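Local coordinates for protein aminotransferase (Streptomyces pactum, PDB 4ZM4) that binds pyridoxal-5'-phosphate and belongs to the class-III aminotransferase family of cofactor-dependent proteins, at residues B[99-110]-B[318-329]; B[365-373]-B[416-424]. The protein carries 1 engineered substitution. All coordinates share one frame; numbering follows the deposited sequence.

Contact 1: residues B[99-110]-B[318-329]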
loop_
_atom_site.group_PDB
_atom_site.type_symbol
_atom_site.label_atom_id
_atom_site.label_comp_id
_atom_site.label_asym_id
_atom_site.label_seq_id
_atom_site.Cartn_x
_atom_site.Cartn_y
_atom_site.Cartn_z
ATOM N N LEU B 99 -19.090 8.080 0.512
ATOM C CA LEU B 99 -18.627 7.230 -0.591
ATOM C C LEU B 99 -18.493 5.754 -0.172
ATOM O O LEU B 99 -18.734 4.871 -0.980
ATOM C CB LEU B 99 -17.275 7.730 -1.129
ATOM C CG LEU B 99 -17.291 9.045 -1.892
ATOM C CD1 LEU B 99 -15.893 9.611 -2.025
ATOM C CD2 LEU B 99 -17.927 8.858 -3.256
ATOM N N ASP B 100 -18.104 5.518 1.075
ATOM C CA ASP B 100 -17.779 4.170 1.560
ATOM C C ASP B 100 -18.893 3.167 1.237
ATOM O O ASP B 100 -18.623 2.119 0.676
ATOM C CB ASP B 100 -17.490 4.170 3.075
ATOM C CG ASP B 100 -16.347 5.110 3.468
ATOM O OD1 ASP B 100 -15.728 5.732 2.593
ATOM O OD2 ASP B 100 -16.092 5.288 4.678
ATOM N N ALA B 101 -20.148 3.568 1.453
ATOM C CA ALA B 101 -21.305 2.720 1.090
ATOM C C ALA B 101 -21.464 2.509 -0.429
ATOM O O ALA B 101 -21.866 1.426 -0.877
ATOM C CB ALA B 101 -22.604 3.279 1.688
ATOM N N ARG B 102 -21.168 3.544 -1.200
ATOM C CA ARG B 102 -21.298 3.464 -2.665
ATOM C C ARG B 102 -20.211 2.553 -3.253
ATOM O O ARG B 102 -20.514 1.704 -4.085
ATOM C CB ARG B 102 -21.245 4.842 -3.299
ATOM C CG ARG B 102 -22.291 5.820 -2.792
ATOM C CD ARG B 102 -23.146 6.374 -3.951
ATOM N NE ARG B 102 -23.531 5.330 -4.913
ATOM C CZ ARG B 102 -23.109 5.160 -6.187
ATOM N NH1 ARG B 102 -22.263 5.996 -6.789
ATOM N NH2 ARG B 102 -23.564 4.112 -6.873
ATOM N N ALA B 103 -18.977 2.689 -2.773
ATOM C CA ALA B 103 -17.912 1.772 -3.200
ATOM C C ALA B 103 -18.235 0.346 -2.827
ATOM O O ALA B 103 -18.185 -0.550 -3.664
ATOM C CB ALA B 103 -16.587 2.185 -2.616
ATOM N N GLY B 104 -18.615 0.127 -1.574
ATOM C CA GLY B 104 -18.945 -1.209 -1.101
ATOM C C GLY B 104 -20.065 -1.815 -1.921
ATOM O O GLY B 104 -19.961 -2.967 -2.365
ATOM N N ALA B 105 -21.123 -1.039 -2.157
ATOM C CA ALA B 105 -22.334 -1.550 -2.864
ATOM C C ALA B 105 -22.046 -1.895 -4.311
ATOM O O ALA B 105 -22.475 -2.949 -4.809
ATOM C CB ALA B 105 -23.472 -0.551 -2.779
ATOM N N LEU B 106 -21.280 -1.048 -4.991
ATOM C CA LEU B 106 -20.809 -1.400 -6.338
ATOM C C LEU B 106 -20.037 -2.714 -6.405
ATOM O O LEU B 106 -20.250 -3.519 -7.308
ATOM C CB LEU B 106 -19.994 -0.247 -6.944
ATOM C CG LEU B 106 -20.946 0.793 -7.548
ATOM C CD1 LEU B 106 -20.295 2.160 -7.731
ATOM C CD2 LEU B 106 -21.499 0.261 -8.867
ATOM N N ILE B 107 -19.082 -2.920 -5.503
ATOM C CA ILE B 107 -18.322 -4.177 -5.491
ATOM C C ILE B 107 -19.297 -5.341 -5.265
ATOM O O ILE B 107 -19.263 -6.315 -6.014
ATOM C CB ILE B 107 -17.209 -4.184 -4.405
ATOM C CG1 ILE B 107 -16.098 -3.187 -4.783
ATOM C CG2 ILE B 107 -16.606 -5.567 -4.237
ATOM C CD1 ILE B 107 -15.167 -2.864 -3.639
ATOM N N ALA B 108 -20.192 -5.212 -4.273
ATOM C CA ALA B 108 -21.127 -6.298 -3.939
ATOM C C ALA B 108 -22.052 -6.656 -5.112
ATOM O O ALA B 108 -22.308 -7.831 -5.359
ATOM C CB ALA B 108 -21.936 -5.976 -2.704
ATOM N N GLU B 109 -22.485 -5.644 -5.848
ATOM C CA GLU B 109 -23.375 -5.835 -6.996
ATOM C C GLU B 109 -22.652 -6.580 -8.088
ATOM O O GLU B 109 -23.193 -7.512 -8.659
ATOM C CB GLU B 109 -23.866 -4.475 -7.550
ATOM C CG GLU B 109 -25.060 -4.612 -8.473
ATOM C CD GLU B 109 -25.350 -3.365 -9.326
ATOM O OE1 GLU B 109 -25.099 -2.223 -8.886
ATOM O OE2 GLU B 109 -25.823 -3.537 -10.445
ATOM N N LEU B 110 -21.421 -6.162 -8.379
ATOM C CA LEU B 110 -20.673 -6.713 -9.487
ATOM C C LEU B 110 -19.984 -8.051 -9.173
ATOM O O LEU B 110 -19.700 -8.829 -10.096
ATOM C CB LEU B 110 -19.653 -5.658 -10.012
ATOM C CG LEU B 110 -20.133 -4.631 -11.058
ATOM C CD1 LEU B 110 -21.514 -4.092 -10.792
ATOM C CD2 LEU B 110 -19.165 -3.485 -11.156
ATOM N N LEU B 318 -11.673 5.683 -2.945
ATOM C CA LEU B 318 -13.053 5.203 -3.098
ATOM C C LEU B 318 -13.862 5.984 -4.156
ATOM O O LEU B 318 -14.708 5.407 -4.843
ATOM C CB LEU B 318 -13.773 5.154 -1.746
ATOM C CG LEU B 318 -13.076 4.242 -0.732
ATOM C CD1 LEU B 318 -14.009 3.936 0.439
ATOM C CD2 LEU B 318 -12.586 2.934 -1.355
ATOM N N ARG B 319 -13.540 7.251 -4.372
ATOM C CA ARG B 319 -14.094 7.954 -5.536
ATOM C C ARG B 319 -13.667 7.259 -6.839
ATOM O O ARG B 319 -14.462 7.098 -7.779
ATOM C CB ARG B 319 -13.669 9.430 -5.519
ATOM C CG ARG B 319 -14.413 10.317 -6.510
ATOM C CD ARG B 319 -15.890 10.486 -6.160
ATOM N NE ARG B 319 -16.570 11.261 -7.181
ATOM C CZ ARG B 319 -16.631 12.584 -7.213
ATOM N NH1 ARG B 319 -16.089 13.326 -6.262
ATOM N NH2 ARG B 319 -17.244 13.178 -8.209
ATOM N N ALA B 320 -12.394 6.855 -6.916
ATOM C CA ALA B 320 -11.914 6.154 -8.098
ATOM C C ALA B 320 -12.662 4.817 -8.291
ATOM O O ALA B 320 -12.982 4.453 -9.405
ATOM C CB ALA B 320 -10.406 5.929 -8.012
ATOM N N VAL B 321 -12.921 4.094 -7.202
ATOM C CA VAL B 321 -13.629 2.822 -7.305
ATOM C C VAL B 321 -15.032 3.096 -7.813
ATOM O O VAL B 321 -15.505 2.415 -8.723
ATOM C CB VAL B 321 -13.673 2.047 -5.960
ATOM C CG1 VAL B 321 -14.605 0.852 -6.013
ATOM C CG2 VAL B 321 -12.279 1.569 -5.562
ATOM N N VAL B 322 -15.687 4.102 -7.253
ATOM C CA VAL B 322 -17.058 4.459 -7.653
ATOM C C VAL B 322 -17.156 4.871 -9.119
ATOM O O VAL B 322 -18.033 4.420 -9.852
ATOM C CB VAL B 322 -17.614 5.572 -6.739
ATOM C CG1 VAL B 322 -18.872 6.222 -7.350
ATOM C CG2 VAL B 322 -17.900 5.009 -5.345
ATOM N N ALA B 323 -16.245 5.723 -9.550
ATOM C CA ALA B 323 -16.227 6.152 -10.956
ATOM C C ALA B 323 -15.907 4.984 -11.906
ATOM O O ALA B 323 -16.534 4.848 -12.954
ATOM C CB ALA B 323 -15.226 7.287 -11.160
ATOM N N MET B 324 -14.961 4.128 -11.518
ATOM C CA MET B 324 -14.489 3.079 -12.418
ATOM C C MET B 324 -15.505 1.984 -12.496
ATOM O O MET B 324 -15.876 1.552 -13.589
ATOM C CB MET B 324 -13.151 2.530 -11.944
ATOM C CG MET B 324 -12.513 1.524 -12.879
ATOM S SD MET B 324 -12.120 2.156 -14.528
ATOM C CE MET B 324 -11.027 0.848 -15.120
ATOM N N LEU B 325 -15.988 1.529 -11.345
ATOM C CA LEU B 325 -16.974 0.450 -11.352
ATOM C C LEU B 325 -18.338 0.965 -11.860
ATOM O O LEU B 325 -19.070 0.213 -12.499
ATOM C CB LEU B 325 -17.092 -0.201 -9.983
ATOM C CG LEU B 325 -15.869 -0.937 -9.428
ATOM C CD1 LEU B 325 -16.196 -1.713 -8.163
ATOM C CD2 LEU B 325 -15.278 -1.873 -10.465
ATOM N N GLY B 326 -18.656 2.235 -11.597
ATOM C CA GLY B 326 -19.824 2.882 -12.184
ATOM C C GLY B 326 -19.780 2.901 -13.686
ATOM O O GLY B 326 -20.739 2.488 -14.353
ATOM N N LYS B 327 -18.638 3.299 -14.230
ATOM C CA LYS B 327 -18.423 3.239 -15.686
ATOM C C LYS B 327 -18.577 1.832 -16.279
ATOM O O LYS B 327 -19.282 1.659 -17.286
ATOM C CB LYS B 327 -17.045 3.769 -16.058
ATOM C CG LYS B 327 -16.718 3.668 -17.526
ATOM C CD LYS B 327 -15.545 4.552 -17.897
ATOM C CE LYS B 327 -15.160 4.358 -19.344
ATOM N NZ LYS B 327 -13.957 5.179 -19.653
ATOM N N ILE B 328 -17.918 0.846 -15.670
ATOM C CA ILE B 328 -17.998 -0.552 -16.151
ATOM C C ILE B 328 -19.453 -1.090 -16.131
ATOM O O ILE B 328 -19.920 -1.754 -17.066
ATOM C CB ILE B 328 -17.111 -1.478 -15.305
ATOM C CG1 ILE B 328 -15.636 -1.202 -15.594
ATOM C CG2 ILE B 328 -17.446 -2.952 -15.561
ATOM C CD1 ILE B 328 -14.683 -1.907 -14.644
ATOM N N ARG B 329 -20.146 -0.779 -15.047
ATOM C CA ARG B 329 -21.538 -1.186 -14.869
ATOM C C ARG B 329 -22.434 -0.607 -15.958
ATOM O O ARG B 329 -23.360 -1.276 -16.414
ATOM C CB ARG B 329 -22.014 -0.730 -13.503
ATOM C CG ARG B 329 -23.439 -1.122 -13.120
ATOM C CD ARG B 329 -23.766 -0.111 -12.018
ATOM N NE ARG B 329 -24.685 -0.307 -10.939
ATOM C CZ ARG B 329 -25.043 0.662 -10.092
ATOM N NH1 ARG B 329 -24.628 1.907 -10.266
ATOM N NH2 ARG B 329 -25.887 0.387 -9.080
HETATM O O HOH W 1 -26.107 2.132 -7.270
#
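Glu109 OE1 is gripped by two nitrogens of the Arg329 guanidinium, NH2 at 2.7 Å and NE at 2.8 Å. Both are weak as hydrogen bonds because their N-H groups point well off the oxygen, and the carboxylate and guanidinium planes stand 59° apart. A straighter but long and weak bond runs from Arg329 NE to Glu109 OE2 (3.5 Å), consistent with a salt bridge that owes more to charge than to well-aimed hydrogen bonds. Leu106 CD2 covers one face of the same guanidinium, 3.8 Å from Arg329 CZ. Water 1 lies between two arginines whose nearest nitrogens, Arg102 NH2 and Arg329 NH1, are 4.2 Å apart; it accepts weakly from Arg102 NH2, but its very short approach to Arg329 NH2 makes its position doubtful.

Below these charged groups the helices cross at 39°, their axes 8.7 Å apart at closest. Knobs-into-holes packing is reciprocal: Leu106 fits among Val322, Leu325, Gly326 and Arg329, while Val322 fits among Leu99, Arg102, Ala103 and Leu106. CG1 of Val322 lies opposite the backbone N (chi1 165°), which sends it to Arg102 NH1 and leaves CG2 3.6 Å from Ala103 N. Ile107 CG1 meets Leu325 CD1 at 3.7 Å. Asp100 OD1, buried against Leu318 CD1, has no polar partner in the model, whereas OD2 is held by His97 N.

Helix 77-89 flanks the pair through Leu99 and Arg319; Ala103, Ile107 and Leu318 rest on Phe119 of strand 116-120, outermost in the seven-stranded sheet within this chain, and Ile21 of the second subunit packs on Asp100.

Contact 2: residues B[365-373]-B[416-424]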
loop_
_atom_site.group_PDB
_atom_site.type_symbol
_atom_site.label_atom_id
_atom_site.label_comp_id
_atom_site.label_asym_id
_atom_site.label_seq_id
_atom_site.Cartn_x
_atom_site.Cartn_y
_atom_site.Cartn_z
ATOM N N VAL B 365 -7.095 -15.045 -22.102
ATOM C CA VAL B 365 -8.374 -15.043 -21.440
ATOM C C VAL B 365 -8.830 -13.581 -21.479
ATOM O O VAL B 365 -8.371 -12.742 -20.661
ATOM C CB VAL B 365 -8.300 -15.572 -19.987
ATOM C CG1 VAL B 365 -9.687 -15.615 -19.377
ATOM C CG2 VAL B 365 -7.672 -16.958 -19.922
ATOM N N GLY B 366 -9.686 -13.285 -22.465
ATOM C CA GLY B 366 -10.164 -11.969 -22.716
ATOM C C GLY B 366 -9.017 -11.106 -23.183
ATOM O O GLY B 366 -8.347 -11.427 -24.153
ATOM N N THR B 367 -8.773 -10.015 -22.457
ATOM C CA THR B 367 -7.709 -9.084 -22.784
ATOM C C THR B 367 -6.416 -9.380 -22.015
ATOM O O THR B 367 -5.461 -8.598 -22.060
ATOM C CB THR B 367 -8.181 -7.641 -22.498
ATOM O OG1 THR B 367 -8.842 -7.567 -21.225
ATOM C CG2 THR B 367 -9.137 -7.201 -23.571
ATOM N N LEU B 368 -6.407 -10.479 -21.275
ATOM C CA LEU B 368 -5.217 -10.961 -20.560
ATOM C C LEU B 368 -4.592 -11.954 -21.527
ATOM O O LEU B 368 -5.294 -12.811 -22.083
ATOM C CB LEU B 368 -5.652 -11.676 -19.315
ATOM C CG LEU B 368 -5.098 -11.402 -17.946
ATOM C CD1 LEU B 368 -4.978 -9.931 -17.638
ATOM C CD2 LEU B 368 -6.025 -12.064 -16.961
ATOM N N MET B 369 -3.310 -11.791 -21.812
ATOM C CA MET B 369 -2.691 -12.469 -22.944
ATOM C C MET B 369 -1.174 -12.688 -22.723
ATOM O O MET B 369 -0.460 -11.727 -22.405
ATOM C CB MET B 369 -2.925 -11.604 -24.182
ATOM C CG MET B 369 -2.569 -12.234 -25.493
ATOM S SD MET B 369 -3.187 -11.176 -26.825
ATOM C CE MET B 369 -2.419 -12.082 -28.178
ATOM N N SER B 370 -0.700 -13.922 -22.932
ATOM C CA SER B 370 0.767 -14.234 -22.943
ATOM C C SER B 370 1.208 -14.604 -24.366
ATOM O O SER B 370 0.498 -15.312 -25.085
ATOM C CB SER B 370 1.327 -15.240 -21.892
ATOM O OG SER B 370 0.829 -16.548 -22.013
ATOM N N VAL B 371 2.376 -14.095 -24.736
ATOM C CA VAL B 371 2.998 -14.324 -26.036
ATOM C C VAL B 371 4.467 -14.652 -25.815
ATOM O O VAL B 371 5.234 -13.801 -25.389
ATOM C CB VAL B 371 2.910 -13.079 -26.964
ATOM C CG1 VAL B 371 3.659 -13.325 -28.271
ATOM C CG2 VAL B 371 1.468 -12.724 -27.260
ATOM N N ALA B 372 4.840 -15.897 -26.103
ATOM C CA ALA B 372 6.157 -16.398 -25.843
ATOM C C ALA B 372 6.722 -17.085 -27.079
ATOM O O ALA B 372 6.101 -17.954 -27.658
ATOM C CB ALA B 372 6.118 -17.370 -24.660
ATOM N N LEU B 373 7.940 -16.706 -27.424
ATOM C CA LEU B 373 8.683 -17.259 -28.517
ATOM C C LEU B 373 9.279 -18.584 -28.053
ATOM O O LEU B 373 9.909 -18.652 -26.996
ATOM C CB LEU B 373 9.785 -16.264 -28.875
ATOM C CG LEU B 373 10.570 -16.283 -30.165
ATOM C CD1 LEU B 373 9.682 -16.189 -31.378
ATOM C CD2 LEU B 373 11.498 -15.089 -30.151
ATOM N N ASN B 416 10.382 -10.412 -20.276
ATOM C CA ASN B 416 10.201 -11.760 -19.827
ATOM C C ASN B 416 8.961 -12.327 -20.515
ATOM O O ASN B 416 7.866 -11.791 -20.404
ATOM C CB ASN B 416 10.054 -11.797 -18.307
ATOM C CG ASN B 416 9.995 -13.204 -17.756
ATOM O OD1 ASN B 416 9.666 -14.167 -18.459
ATOM N ND2 ASN B 416 10.324 -13.338 -16.502
ATOM N N ALA B 417 9.125 -13.430 -21.220
ATOM C CA ALA B 417 8.025 -13.996 -21.984
ATOM C C ALA B 417 6.810 -14.393 -21.127
ATOM O O ALA B 417 5.686 -14.422 -21.618
ATOM C CB ALA B 417 8.534 -15.198 -22.778
ATOM N N LEU B 418 7.047 -14.740 -19.873
ATOM C CA LEU B 418 5.989 -15.162 -18.959
ATOM C C LEU B 418 5.175 -14.006 -18.380
ATOM O O LEU B 418 4.154 -14.236 -17.747
ATOM C CB LEU B 418 6.590 -15.953 -17.811
ATOM C CG LEU B 418 7.367 -17.219 -18.204
ATOM C CD1 LEU B 418 8.118 -17.741 -17.008
ATOM C CD2 LEU B 418 6.448 -18.282 -18.745
ATOM N N GLU B 419 5.587 -12.767 -18.605
ATOM C CA GLU B 419 4.818 -11.621 -18.148
ATOM C C GLU B 419 3.740 -11.238 -19.176
ATOM O O GLU B 419 4.038 -10.981 -20.327
ATOM C CB GLU B 419 5.734 -10.440 -17.892
ATOM C CG GLU B 419 6.676 -10.650 -16.712
ATOM C CD GLU B 419 5.961 -10.669 -15.387
ATOM O OE1 GLU B 419 4.778 -10.271 -15.310
ATOM O OE2 GLU B 419 6.574 -11.113 -14.401
ATOM N N PRO B 420 2.478 -11.181 -18.746
ATOM C CA PRO B 420 1.403 -10.999 -19.708
ATOM C C PRO B 420 1.316 -9.588 -20.337
ATOM O O PRO B 420 1.897 -8.632 -19.813
ATOM C CB PRO B 420 0.154 -11.311 -18.877
ATOM C CG PRO B 420 0.523 -10.944 -17.483
ATOM C CD PRO B 420 1.983 -11.248 -17.352
ATOM N N TRP B 421 0.648 -9.510 -21.491
ATOM C CA TRP B 421 0.125 -8.264 -22.077
ATOM C C TRP B 421 -1.252 -7.978 -21.473
ATOM O O TRP B 421 -2.057 -8.908 -21.241
ATOM C CB TRP B 421 -0.098 -8.454 -23.593
ATOM C CG TRP B 421 1.123 -8.764 -24.433
ATOM C CD1 TRP B 421 2.385 -9.024 -23.999
ATOM C CD2 TRP B 421 1.160 -8.887 -25.861
ATOM N NE1 TRP B 421 3.201 -9.287 -25.065
ATOM C CE2 TRP B 421 2.475 -9.190 -26.219
ATOM C CE3 TRP B 421 0.200 -8.755 -26.874
ATOM C CZ2 TRP B 421 2.858 -9.375 -27.554
ATOM C CZ3 TRP B 421 0.576 -8.946 -28.176
ATOM C CH2 TRP B 421 1.890 -9.232 -28.514
ATOM N N PHE B 422 -1.564 -6.707 -21.290
ATOM C CA PHE B 422 -2.853 -6.265 -20.738
ATOM C C PHE B 422 -3.570 -5.319 -21.700
ATOM O O PHE B 422 -3.443 -4.091 -21.607
ATOM C CB PHE B 422 -2.620 -5.537 -19.415
ATOM C CG PHE B 422 -2.123 -6.429 -18.321
ATOM C CD1 PHE B 422 -0.780 -6.570 -18.088
ATOM C CD2 PHE B 422 -3.012 -7.123 -17.508
ATOM C CE1 PHE B 422 -0.330 -7.346 -17.042
ATOM C CE2 PHE B 422 -2.548 -7.914 -16.486
ATOM C CZ PHE B 422 -1.208 -8.031 -16.250
ATOM N N LEU B 423 -4.356 -5.875 -22.623
ATOM C CA LEU B 423 -5.037 -5.030 -23.646
ATOM C C LEU B 423 -6.175 -4.189 -23.035
ATOM O O LEU B 423 -6.641 -4.460 -21.930
ATOM C CB LEU B 423 -5.531 -5.870 -24.823
ATOM C CG LEU B 423 -4.533 -6.877 -25.410
ATOM C CD1 LEU B 423 -5.145 -7.585 -26.601
ATOM C CD2 LEU B 423 -3.222 -6.221 -25.822
ATOM N N SER B 424 -6.592 -3.179 -23.777
ATOM C CA SER B 424 -7.537 -2.178 -23.313
ATOM C C SER B 424 -8.412 -1.762 -24.470
ATOM O O SER B 424 -8.160 -2.147 -25.612
ATOM C CB SER B 424 -6.802 -0.955 -22.795
ATOM O OG SER B 424 -6.396 -0.125 -23.870
HETATM O O HOH W 2 3.877 -12.623 -22.597
HETATM O O HOH W 3 5.574 -11.295 -24.560
#
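Val371 and Trp421 meet twice over, once through a methyl group on the indole and once through a water that ties the same indole to the backbone. Val371 CG2 lies 3.7 Å from the centroid of the six-membered ring of Trp421 and 12° off its normal, a CH-pi contact over the face. Water 3 donates to Val371 O (2.7 Å) and accepts from Trp421 NE1 (3.1 Å), which would help to hold the rotation of the indole. Water 2 accepts from Val371 N and can donate to Ala417 O or Glu419 O, though it has more acceptors in reach than protons; it fills in where direct strand pairing has ended.

That pairing is short and antiparallel. Met369 and Trp421 form the hydrogen-bonded pair; Trp421 N gives its hydrogen to Met369 O at 2.6 Å, and Met369 N returns a longer bond to Trp421 O. Leu423 N to Thr367 O (3.0 Å) extends the register, and Leu368 with Phe422 is the non-hydrogen-bonded pair between. Strand 421-422 thus adds an edge to the beta hairpin of strands 360-365 and 368-373, whose type II' turn spans Val365 to Leu368, giving a three-stranded antiparallel sheet.

On the face carrying Val371, Met369 has CG anti to its backbone N (chi1 -170°) and stays extended beyond it, running beside Trp421 with SD 4.2 Å from CE3, an oblique Met-aromatic contact; SD also touches Leu423 CD1. On the other face Leu368 CD1 lies 3.4 Å from Phe422 CE2. Glu419, which touches the bound P3B, closes the type I turn from Asn416, whose OD1 accepts from Leu418 N in an Asx turn. Arg258 NH1 binds both Thr367 OG1 and Leu423 O, clasping the far end.

From the N terminus, helix 98-110 supplies the first half of contact 1, which closes only when helix 315-329 returns after 207 intervening residues. That long loop holds all seven strands of the large mixed sheet. Helix 334-355 then leads to the hairpin at 360-373, where contact 2 opens; it closes a much shorter loop of 42 residues, just under half of them helical, when 416-424 comes back. The two loops follow in series and neither nest nor cross. The centres of contact 1 and contact 2 are about 27 Å apart, and the two do not touch. Contact 1 joins helices beside the large sheet, whereas contact 2 ties the C-terminal three-stranded sheet together next to the ligand pocket.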